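Long-range contacts in glycoside Hydrolase Family 43_12 (PDB 7JVH), which probably hydrolyses glycosidic bonds in xylose- or arabinose-containing saccharides of the plant cell wall: residues A[172-180]-A[239-250]; A[182-190]-A[202-211]. One frame throughout, in Å; residues are numbered along the deposited sequence.

Contact 1. Residues A[172-180]-A[239-250]; sequences IDPSLFFDD and EGPHIYKKNGTY
With CG opposite the backbone N (chi1 163°), Phe-177 reaches across to Ile-243, Lys-245 and Tyr-250; Lys-245, whose first torsion is similar (chi1 -162°) and whose chain is fully extended, answers by sending its ammonium group to Asp-179 and Asp-180. This is the seam between two neighbouring blades of the five-bladed beta-propeller of family 43. Strands 175-178 and 239-246 run side by side at 9°, joined through side chains where no backbone ladder links them. At one end glycerol, probably from the crystallisation liquor, is hydrogen-bonded at Asp-173 OD1 and at Glu-239 OE1, which may mark a pocket, consistent with the acid-lined substrate site of this family. The other oxygen of Asp-173 is taken: OD2 accepts the backbone N of Gly-240 at 2.8 Å on its anti lone pair, which ties the carboxylate to the next blade and fixes its turn. Gly-240 has a positive phi, a backbone shape that favours glycine. One step along, Ser-175 OG and His-242 ND1 share a hydrogen bond of 2.8 Å close to the imidazole plane; OG also has a weak bond to His-127 NE2 on strand 120-129. Beyond this polar pair the seam turns greasy. Ile-243 CG2 lies over one face of the Phe-177 ring, 3.7 Å from its centroid, in a CH-pi contact, while Phe-177 CE2 comes to the edge of the Tyr-250 ring, 3.8 Å from CE1. The far end is ionic. Lys-245 NZ donates to Tyr-250 OH and to the syn lone pair of Asp-179 OD1, an oxygen that also accepts the backbone N of Asp-180. The network closes where Lys-245 NZ meets Asp-180 OD2 at 2.7 Å, on the syn side and tilted out of the carboxylate plane.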
loop_
_atom_site.group_PDB
_atom_site.type_symbol
_atom_site.label_atom_id
_atom_site.label_comp_id
_atom_site.label_asym_id
_atom_site.label_seq_id
_atom_site.Cartn_x
_atom_site.Cartn_y
_atom_site.Cartn_z
ATOM N N ILE A 172 -1.609 17.723 -2.836
ATOM C CA ILE A 172 -1.194 16.471 -2.180
ATOM C C ILE A 172 0.308 16.420 -1.918
ATOM O O ILE A 172 1.052 17.349 -2.267
ATOM C CB ILE A 172 -1.588 15.267 -3.054
ATOM C CG1 ILE A 172 -0.831 15.291 -4.396
ATOM C CG2 ILE A 172 -3.106 15.263 -3.276
ATOM C CD1 ILE A 172 -1.205 14.150 -5.309
ATOM N N ASP A 173 0.738 15.320 -1.295
ATOM C CA ASP A 173 2.139 14.994 -1.040
ATOM C C ASP A 173 2.803 16.020 -0.134
ATOM O O ASP A 173 3.874 16.531 -0.451
ATOM C CB ASP A 173 2.898 14.801 -2.346
ATOM C CG ASP A 173 2.341 13.653 -3.164
ATOM O OD1 ASP A 173 1.337 13.037 -2.726
ATOM O OD2 ASP A 173 2.899 13.376 -4.260
ATOM N N PRO A 174 2.202 16.330 1.034
ATOM C CA PRO A 174 2.858 17.183 2.025
ATOM C C PRO A 174 4.131 16.537 2.582
ATOM O O PRO A 174 4.239 15.317 2.635
ATOM C CB PRO A 174 1.805 17.278 3.131
ATOM C CG PRO A 174 0.959 16.060 2.960
ATOM C CD PRO A 174 0.898 15.825 1.484
ATOM N N SER A 175 5.080 17.372 3.010
ATOM C CA SER A 175 6.339 16.903 3.581
ATOM C C SER A 175 7.007 18.053 4.324
ATOM O O SER A 175 7.183 19.133 3.782
ATOM C CB SER A 175 7.236 16.355 2.462
ATOM O OG SER A 175 8.434 15.818 2.931
ATOM N N LEU A 176 7.366 17.805 5.582
ATOM C CA LEU A 176 7.986 18.790 6.450
ATOM C C LEU A 176 9.510 18.684 6.396
ATOM O O LEU A 176 10.059 17.625 6.080
ATOM C CB LEU A 176 7.528 18.588 7.887
ATOM C CG LEU A 176 6.032 18.633 8.145
ATOM C CD1 LEU A 176 5.697 17.940 9.457
ATOM C CD2 LEU A 176 5.537 20.066 8.134
ATOM N N PHE A 177 10.174 19.808 6.691
ATOM C CA PHE A 177 11.620 19.883 6.818
ATOM C C PHE A 177 11.962 20.847 7.947
ATOM O O PHE A 177 11.394 21.944 8.025
ATOM C CB PHE A 177 12.259 20.360 5.512
ATOM C CG PHE A 177 13.669 20.848 5.672
ATOM C CD1 PHE A 177 14.730 19.958 5.721
ATOM C CD2 PHE A 177 13.933 22.215 5.796
ATOM C CE1 PHE A 177 16.023 20.420 5.890
ATOM C CE2 PHE A 177 15.228 22.680 5.964
ATOM C CZ PHE A 177 16.278 21.781 6.002
ATOM N N PHE A 178 12.895 20.436 8.815
ATOM C CA PHE A 178 13.284 21.200 9.990
ATOM C C PHE A 178 14.716 21.711 9.870
ATOM O O PHE A 178 15.660 20.950 10.012
ATOM C CB PHE A 178 13.114 20.332 11.236
ATOM C CG PHE A 178 11.754 19.716 11.355
ATOM C CD1 PHE A 178 10.655 20.493 11.689
ATOM C CD2 PHE A 178 11.566 18.354 11.114
ATOM C CE1 PHE A 178 9.385 19.926 11.787
ATOM C CE2 PHE A 178 10.302 17.775 11.209
ATOM C CZ PHE A 178 9.210 18.562 11.547
ATOM N N ASP A 179 14.857 23.013 9.614
ATOM C CA ASP A 179 16.154 23.668 9.389
ATOM C C ASP A 179 16.960 23.804 10.694
ATOM O O ASP A 179 16.532 23.335 11.736
ATOM C CB ASP A 179 15.941 25.042 8.746
ATOM C CG ASP A 179 17.055 25.427 7.802
ATOM O OD1 ASP A 179 18.208 24.977 8.004
ATOM O OD2 ASP A 179 16.769 26.165 6.835
ATOM N N ASP A 180 18.149 24.406 10.599
ATOM C CA ASP A 180 19.110 24.491 11.720
ATOM C C ASP A 180 19.011 25.793 12.539
ATOM O O ASP A 180 19.825 26.005 13.429
ATOM C CB ASP A 180 20.568 24.266 11.233
ATOM C CG ASP A 180 20.891 25.010 9.954
ATOM O OD1 ASP A 180 20.434 26.166 9.793
ATOM O OD2 ASP A 180 21.583 24.418 9.083
ATOM N N GLU A 239 5.443 15.991 -8.129
ATOM C CA GLU A 239 4.889 15.704 -6.819
ATOM C C GLU A 239 5.932 15.018 -5.925
ATOM O O GLU A 239 7.125 15.106 -6.186
ATOM C CB GLU A 239 3.600 14.870 -6.980
ATOM C CG GLU A 239 3.800 13.453 -7.475
ATOM C CD GLU A 239 2.495 12.789 -7.934
ATOM O OE1 GLU A 239 1.416 13.197 -7.504
ATOM O OE2 GLU A 239 2.519 11.839 -8.737
ATOM N N GLY A 240 5.461 14.381 -4.844
ATOM C CA GLY A 240 6.296 13.789 -3.823
ATOM C C GLY A 240 7.503 14.633 -3.402
ATOM O O GLY A 240 8.593 14.100 -3.238
ATOM N N PRO A 241 7.361 15.958 -3.182
ATOM C CA PRO A 241 8.526 16.797 -2.857
ATOM C C PRO A 241 9.119 16.476 -1.483
ATOM O O PRO A 241 8.368 16.337 -0.515
ATOM C CB PRO A 241 7.942 18.221 -2.852
ATOM C CG PRO A 241 6.475 18.027 -2.560
ATOM C CD PRO A 241 6.085 16.710 -3.180
ATOM N N HIS A 242 10.450 16.339 -1.409
ATOM C CA HIS A 242 11.165 16.244 -0.134
ATOM C C HIS A 242 12.357 17.214 -0.112
ATOM O O HIS A 242 13.108 17.318 -1.089
ATOM C CB HIS A 242 11.655 14.815 0.120
ATOM C CG HIS A 242 10.555 13.818 0.299
ATOM N ND1 HIS A 242 9.691 13.847 1.371
ATOM C CD2 HIS A 242 10.174 12.757 -0.459
ATOM C CE1 HIS A 242 8.828 12.853 1.262
ATOM N NE2 HIS A 242 9.099 12.181 0.163
ATOM N N ILE A 243 12.524 17.906 1.021
ATOM C CA ILE A 243 13.680 18.758 1.255
ATOM C C ILE A 243 14.690 18.014 2.109
ATOM O O ILE A 243 14.326 17.367 3.090
ATOM C CB ILE A 243 13.317 20.083 1.965
ATOM C CG1 ILE A 243 12.261 20.873 1.185
ATOM C CG2 ILE A 243 14.561 20.939 2.163
ATOM C CD1 ILE A 243 12.762 21.516 -0.086
ATOM N N TYR A 244 15.965 18.098 1.705
ATOM C CA TYR A 244 17.101 17.654 2.503
ATOM C C TYR A 244 18.122 18.774 2.474
ATOM O O TYR A 244 18.166 19.549 1.525
ATOM C CB TYR A 244 17.712 16.362 1.937
ATOM C CG TYR A 244 16.708 15.282 1.587
ATOM C CD1 TYR A 244 16.182 14.432 2.560
ATOM C CD2 TYR A 244 16.296 15.107 0.269
ATOM C CE1 TYR A 244 15.279 13.448 2.229
ATOM C CE2 TYR A 244 15.379 14.120 -0.072
ATOM C CZ TYR A 244 14.879 13.299 0.904
ATOM O OH TYR A 244 13.969 12.336 0.542
ATOM N N LYS A 245 18.930 18.876 3.529
ATOM C CA LYS A 245 20.008 19.857 3.574
ATOM C C LYS A 245 21.302 19.127 3.813
ATOM O O LYS A 245 21.382 18.331 4.732
ATOM C CB LYS A 245 19.766 20.865 4.684
ATOM C CG LYS A 245 20.579 22.140 4.540
ATOM C CD LYS A 245 20.287 23.070 5.707
ATOM C CE LYS A 245 21.077 24.345 5.612
ATOM N NZ LYS A 245 20.694 25.262 6.713
ATOM N N LYS A 246 22.307 19.403 2.974
ATOM C CA LYS A 246 23.611 18.741 3.042
ATOM C C LYS A 246 24.737 19.691 2.618
ATOM O O LYS A 246 24.699 20.260 1.532
ATOM C CB LYS A 246 23.588 17.503 2.151
ATOM C CG LYS A 246 24.641 16.454 2.484
ATOM C CD LYS A 246 24.398 15.192 1.682
ATOM C CE LYS A 246 25.594 14.265 1.656
ATOM N NZ LYS A 246 26.684 14.837 0.803
ATOM N N ASN A 247 25.742 19.841 3.486
ATOM C CA ASN A 247 26.868 20.780 3.290
ATOM C C ASN A 247 26.403 22.201 3.015
ATOM O O ASN A 247 26.927 22.869 2.129
ATOM C CB ASN A 247 27.797 20.320 2.154
ATOM C CG ASN A 247 28.209 18.865 2.290
ATOM O OD1 ASN A 247 28.272 18.124 1.303
ATOM N ND2 ASN A 247 28.494 18.446 3.521
ATOM N N GLY A 248 25.391 22.642 3.766
ATOM C CA GLY A 248 24.858 23.991 3.657
ATOM C C GLY A 248 23.928 24.259 2.486
ATOM O O GLY A 248 23.348 25.345 2.412
ATOM N N THR A 249 23.745 23.275 1.598
ATOM C CA THR A 249 22.900 23.400 0.411
ATOM C C THR A 249 21.555 22.708 0.631
ATOM O O THR A 249 21.497 21.652 1.261
ATOM C CB THR A 249 23.599 22.771 -0.810
ATOM O OG1 THR A 249 24.838 23.443 -1.056
ATOM C CG2 THR A 249 22.743 22.850 -2.057
ATOM N N TYR A 250 20.478 23.304 0.106
ATOM C CA TYR A 250 19.130 22.728 0.156
ATOM C C TYR A 250 18.872 21.918 -1.098
ATOM O O TYR A 250 19.296 22.288 -2.191
ATOM C CB TYR A 250 18.055 23.826 0.318
ATOM C CG TYR A 250 18.172 24.571 1.629
ATOM C CD1 TYR A 250 17.508 24.125 2.759
ATOM C CD2 TYR A 250 18.993 25.687 1.746
ATOM C CE1 TYR A 250 17.636 24.784 3.971
ATOM C CE2 TYR A 250 19.150 26.335 2.958
ATOM C CZ TYR A 250 18.451 25.890 4.061
ATOM O OH TYR A 250 18.576 26.535 5.268
#

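Contact 2. Residues A[182-190]-A[202-211]; sequences GKAYLVHND and RCIKIWEYDL
Trp-207 and His-188 meet rim to rim: the indole NE1 donates to His-188 NE2 at 3.1 Å, and the bond lies close to the plane of both rings. His-188 gets there because its CG sits between the backbone N and carbonyl carbon (chi1 74°), which turns the imidazole alongside Lys-205 and toward the indole. Next along the same face, Lys-205 bends at chi3 and brings NZ to Asp-190 OD2, a salt bridge of 2.8 Å on the anti side but tilted out of the carboxylate plane. On the opposite face, Val-187 CG2 packs against Ile-204 CG2. At the end of the strand pair where the chain leaves Asp-190 and returns at Arg-202, the arginine folds back through bends at chi2 and chi3, so that its NH2 reaches a lone pair of Asn-189 OD1 at 2.9 Å with amide and guanidinium only 17° from coplanar; NE adds a weak bond to the same oxygen, and the carbonyl carbon of Asp-190 lies over one guanidinium face. An alanine in place of Arg-202 would probably leave Asn-189 OD1 without these donors, with the ND2 bond to Ile-238 O still in place but the oxygen end freer to turn.

Behind these side chains stands an antiparallel ladder, with Leu-186 and Trp-207, His-188 and Lys-205, and Asp-190 and Cys-203 as hydrogen-bonded pairs. Lys-205 N to His-188 O, at 2.8 Å, is nearly straight. The strand axes run at 139°, the strong twist of a propeller blade. Phe-169 meets both the His-188 and Trp-207 rings from a loop. Within the four-stranded blade these are the two middle strands, flanked by 175-178 and 215-226, while Val-187 and Ile-204 face Pro-241 on strand 239-246 of the next blade.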
loop_
_atom_site.group_PDB
_atom_site.type_symbol
_atom_site.label_atom_id
_atom_site.label_comp_id
_atom_site.label_asym_id
_atom_site.label_seq_id
_atom_site.Cartn_x
_atom_site.Cartn_y
_atom_site.Cartn_z
ATOM N N GLY A 182 15.876 26.713 13.951
ATOM C CA GLY A 182 14.592 26.644 14.625
ATOM C C GLY A 182 13.388 26.860 13.727
ATOM O O GLY A 182 12.252 26.667 14.164
ATOM N N LYS A 183 13.621 27.204 12.458
ATOM C CA LYS A 183 12.548 27.361 11.496
ATOM C C LYS A 183 12.175 26.028 10.861
ATOM O O LYS A 183 13.041 25.204 10.555
ATOM C CB LYS A 183 12.935 28.389 10.434
ATOM C CG LYS A 183 13.090 29.783 11.013
ATOM C CD LYS A 183 13.401 30.790 9.915
ATOM C CE LYS A 183 13.544 32.220 10.415
ATOM N NZ LYS A 183 12.207 32.839 10.602
ATOM N N ALA A 184 10.869 25.823 10.682
ATOM C CA ALA A 184 10.320 24.639 10.048
ATOM C C ALA A 184 9.580 25.030 8.783
ATOM O O ALA A 184 9.020 26.118 8.688
ATOM C CB ALA A 184 9.387 23.935 11.006
ATOM N N TYR A 185 9.585 24.122 7.808
ATOM C CA TYR A 185 8.958 24.359 6.515
ATOM C C TYR A 185 8.118 23.168 6.094
ATOM O O TYR A 185 8.220 22.079 6.656
ATOM C CB TYR A 185 10.020 24.691 5.473
ATOM C CG TYR A 185 10.858 25.879 5.884
ATOM C CD1 TYR A 185 10.411 27.177 5.663
ATOM C CD2 TYR A 185 12.087 25.705 6.532
ATOM C CE1 TYR A 185 11.164 28.271 6.051
ATOM C CE2 TYR A 185 12.847 26.792 6.924
ATOM C CZ TYR A 185 12.380 28.073 6.683
ATOM O OH TYR A 185 13.134 29.150 7.073
ATOM N N LEU A 186 7.257 23.408 5.109
ATOM C CA LEU A 186 6.370 22.394 4.591
ATOM C C LEU A 186 6.289 22.590 3.099
ATOM O O LEU A 186 6.016 23.691 2.628
ATOM C CB LEU A 186 4.992 22.549 5.218
ATOM C CG LEU A 186 3.951 21.494 4.844
ATOM C CD1 LEU A 186 2.869 21.455 5.907
ATOM C CD2 LEU A 186 3.364 21.719 3.443
ATOM N N VAL A 187 6.549 21.519 2.353
ATOM C CA VAL A 187 6.485 21.547 0.907
ATOM C C VAL A 187 5.394 20.587 0.456
ATOM O O VAL A 187 5.130 19.560 1.110
ATOM C CB VAL A 187 7.849 21.203 0.272
ATOM C CG1 VAL A 187 8.184 19.716 0.449
ATOM C CG2 VAL A 187 7.879 21.677 -1.166
ATOM N N HIS A 188 4.730 20.931 -0.648
ATOM C CA HIS A 188 3.679 20.088 -1.185
ATOM C C HIS A 188 3.455 20.379 -2.650
ATOM O O HIS A 188 3.963 21.376 -3.175
ATOM C CB HIS A 188 2.388 20.247 -0.367
ATOM C CG HIS A 188 1.672 21.545 -0.605
ATOM N ND1 HIS A 188 0.584 21.649 -1.441
ATOM C CD2 HIS A 188 1.869 22.783 -0.091
ATOM C CE1 HIS A 188 0.151 22.902 -1.444
ATOM N NE2 HIS A 188 0.916 23.610 -0.636
ATOM N N ASN A 189 2.740 19.452 -3.308
ATOM C CA ASN A 189 2.266 19.619 -4.679
ATOM C C ASN A 189 0.994 20.472 -4.621
ATOM O O ASN A 189 0.260 20.419 -3.641
ATOM C CB ASN A 189 2.061 18.231 -5.325
ATOM C CG ASN A 189 0.981 18.204 -6.406
ATOM O OD1 ASN A 189 -0.203 18.347 -6.108
ATOM N ND2 ASN A 189 1.382 17.960 -7.655
ATOM N N ASP A 190 0.771 21.277 -5.661
ATOM C CA ASP A 190 -0.428 22.100 -5.775
ATOM C C ASP A 190 -0.774 22.303 -7.246
ATOM O O ASP A 190 -0.002 21.929 -8.125
ATOM C CB ASP A 190 -0.231 23.463 -5.083
ATOM C CG ASP A 190 -1.548 24.071 -4.558
ATOM O OD1 ASP A 190 -2.649 23.539 -4.867
ATOM O OD2 ASP A 190 -1.485 25.085 -3.834
ATOM N N ARG A 202 1.425 20.992 -12.770
ATOM C CA ARG A 202 1.383 21.094 -11.327
ATOM C C ARG A 202 2.594 21.862 -10.820
ATOM O O ARG A 202 3.487 22.221 -11.600
ATOM C CB ARG A 202 1.342 19.687 -10.722
ATOM C CG ARG A 202 0.035 18.942 -10.972
ATOM C CD ARG A 202 -1.255 19.624 -10.526
ATOM N NE ARG A 202 -1.513 19.425 -9.102
ATOM C CZ ARG A 202 -2.709 19.289 -8.542
ATOM N NH1 ARG A 202 -3.832 19.332 -9.275
ATOM N NH2 ARG A 202 -2.782 19.165 -7.219
ATOM N N CYS A 203 2.601 22.124 -9.508
ATOM C CA CYS A 203 3.574 22.999 -8.860
ATOM C C CYS A 203 4.043 22.414 -7.564
ATOM O O CYS A 203 3.311 21.673 -6.915
ATOM C CB CYS A 203 2.917 24.352 -8.511
ATOM S SG CYS A 203 2.516 25.347 -9.932
ATOM N N ILE A 204 5.269 22.774 -7.178
ATOM C CA ILE A 204 5.768 22.550 -5.836
ATOM C C ILE A 204 5.743 23.887 -5.096
ATOM O O ILE A 204 6.283 24.885 -5.575
ATOM C CB ILE A 204 7.192 21.977 -5.820
ATOM C CG1 ILE A 204 7.253 20.667 -6.616
ATOM C CG2 ILE A 204 7.670 21.788 -4.388
ATOM C CD1 ILE A 204 6.273 19.602 -6.176
ATOM N N LYS A 205 5.108 23.869 -3.920
ATOM C CA LYS A 205 4.888 25.027 -3.103
ATOM C C LYS A 205 5.492 24.764 -1.743
ATOM O O LYS A 205 5.373 23.672 -1.225
ATOM C CB LYS A 205 3.383 25.274 -2.960
ATOM C CG LYS A 205 3.039 26.592 -2.269
ATOM C CD LYS A 205 1.569 26.944 -2.413
ATOM C CE LYS A 205 1.234 27.328 -3.853
ATOM N NZ LYS A 205 -0.212 27.556 -4.046
ATOM N N ILE A 206 6.126 25.793 -1.166
ATOM C CA ILE A 206 6.702 25.713 0.172
ATOM C C ILE A 206 6.049 26.741 1.096
ATOM O O ILE A 206 5.632 27.809 0.651
ATOM C CB ILE A 206 8.234 25.883 0.135
ATOM C CG1 ILE A 206 8.851 25.528 1.488
ATOM C CG2 ILE A 206 8.636 27.299 -0.281
ATOM C CD1 ILE A 206 10.369 25.396 1.423
ATOM N N TRP A 207 5.943 26.378 2.380
ATOM C CA TRP A 207 5.385 27.214 3.442
ATOM C C TRP A 207 6.308 27.129 4.636
ATOM O O TRP A 207 6.864 26.071 4.904
ATOM C CB TRP A 207 4.044 26.666 3.922
ATOM C CG TRP A 207 2.937 26.643 2.933
ATOM C CD1 TRP A 207 2.718 25.709 1.972
ATOM C CD2 TRP A 207 1.847 27.571 2.846
ATOM N NE1 TRP A 207 1.575 25.999 1.280
ATOM C CE2 TRP A 207 1.022 27.142 1.786
ATOM C CE3 TRP A 207 1.498 28.732 3.547
ATOM C CZ2 TRP A 207 -0.133 27.836 1.406
ATOM C CZ3 TRP A 207 0.343 29.418 3.172
ATOM C CH2 TRP A 207 -0.450 28.972 2.101
ATOM N N GLU A 208 6.435 28.231 5.374
ATOM C CA GLU A 208 6.991 28.204 6.719
ATOM C C GLU A 208 5.945 27.539 7.612
ATOM O O GLU A 208 4.742 27.698 7.393
ATOM C CB GLU A 208 7.315 29.619 7.217
ATOM C CG GLU A 208 8.229 29.660 8.440
ATOM C CD GLU A 208 8.707 31.081 8.776
ATOM O OE1 GLU A 208 8.736 31.937 7.864
ATOM O OE2 GLU A 208 9.065 31.348 9.951
ATOM N N TYR A 209 6.413 26.783 8.610
ATOM C CA TYR A 209 5.553 25.971 9.468
ATOM C C TYR A 209 5.738 26.413 10.908
ATOM O O TYR A 209 6.854 26.672 11.348
ATOM C CB TYR A 209 5.902 24.487 9.297
ATOM C CG TYR A 209 4.994 23.476 9.995
ATOM C CD1 TYR A 209 3.828 23.000 9.383
ATOM C CD2 TYR A 209 5.336 22.947 11.237
ATOM C CE1 TYR A 209 3.020 22.058 10.013
ATOM C CE2 TYR A 209 4.536 22.003 11.871
ATOM C CZ TYR A 209 3.380 21.560 11.260
ATOM O OH TYR A 209 2.583 20.620 11.897
ATOM N N ASP A 210 4.620 26.511 11.631
ATOM C CA ASP A 210 4.598 26.914 13.020
ATOM C C ASP A 210 4.539 25.658 13.880
ATOM O O ASP A 210 3.529 24.949 13.875
ATOM C CB ASP A 210 3.392 27.816 13.290
ATOM C CG ASP A 210 3.394 28.380 14.703
ATOM O OD1 ASP A 210 3.677 27.627 15.659
ATOM O OD2 ASP A 210 3.116 29.586 14.866
ATOM N N LEU A 211 5.626 25.396 14.619
ATOM C CA LEU A 211 5.776 24.182 15.408
ATOM C C LEU A 211 4.827 24.159 16.598
ATOM O O LEU A 211 4.284 23.116 16.934
ATOM C CB LEU A 211 7.227 24.000 15.855
ATOM C CG LEU A 211 8.190 23.804 14.679
ATOM C CD1 LEU A 211 9.569 24.363 14.993
ATOM C CD2 LEU A 211 8.270 22.342 14.261
#

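Contacts 1 and 2 are centred about 9 Å apart within the family 43 propeller and share one blade. Along the chain the order is 172-180, 182-190, 202-211, 239-250, so both halves of contact 2 come between those of contact 1. Strand 175-178 begins the blade and hydrogen-bonds to 184-190: Phe-177 O lies 2.8 Å from Tyr-185 N, and Ser-175 O 2.9 Å from Val-187 N. Contact 2 thus holds the interior of the blade together, whereas contact 1 joins its first strand to the first strand of the following blade. Pro-241 O, packed on Val-187 CG1, is a direct touch between the two contacts.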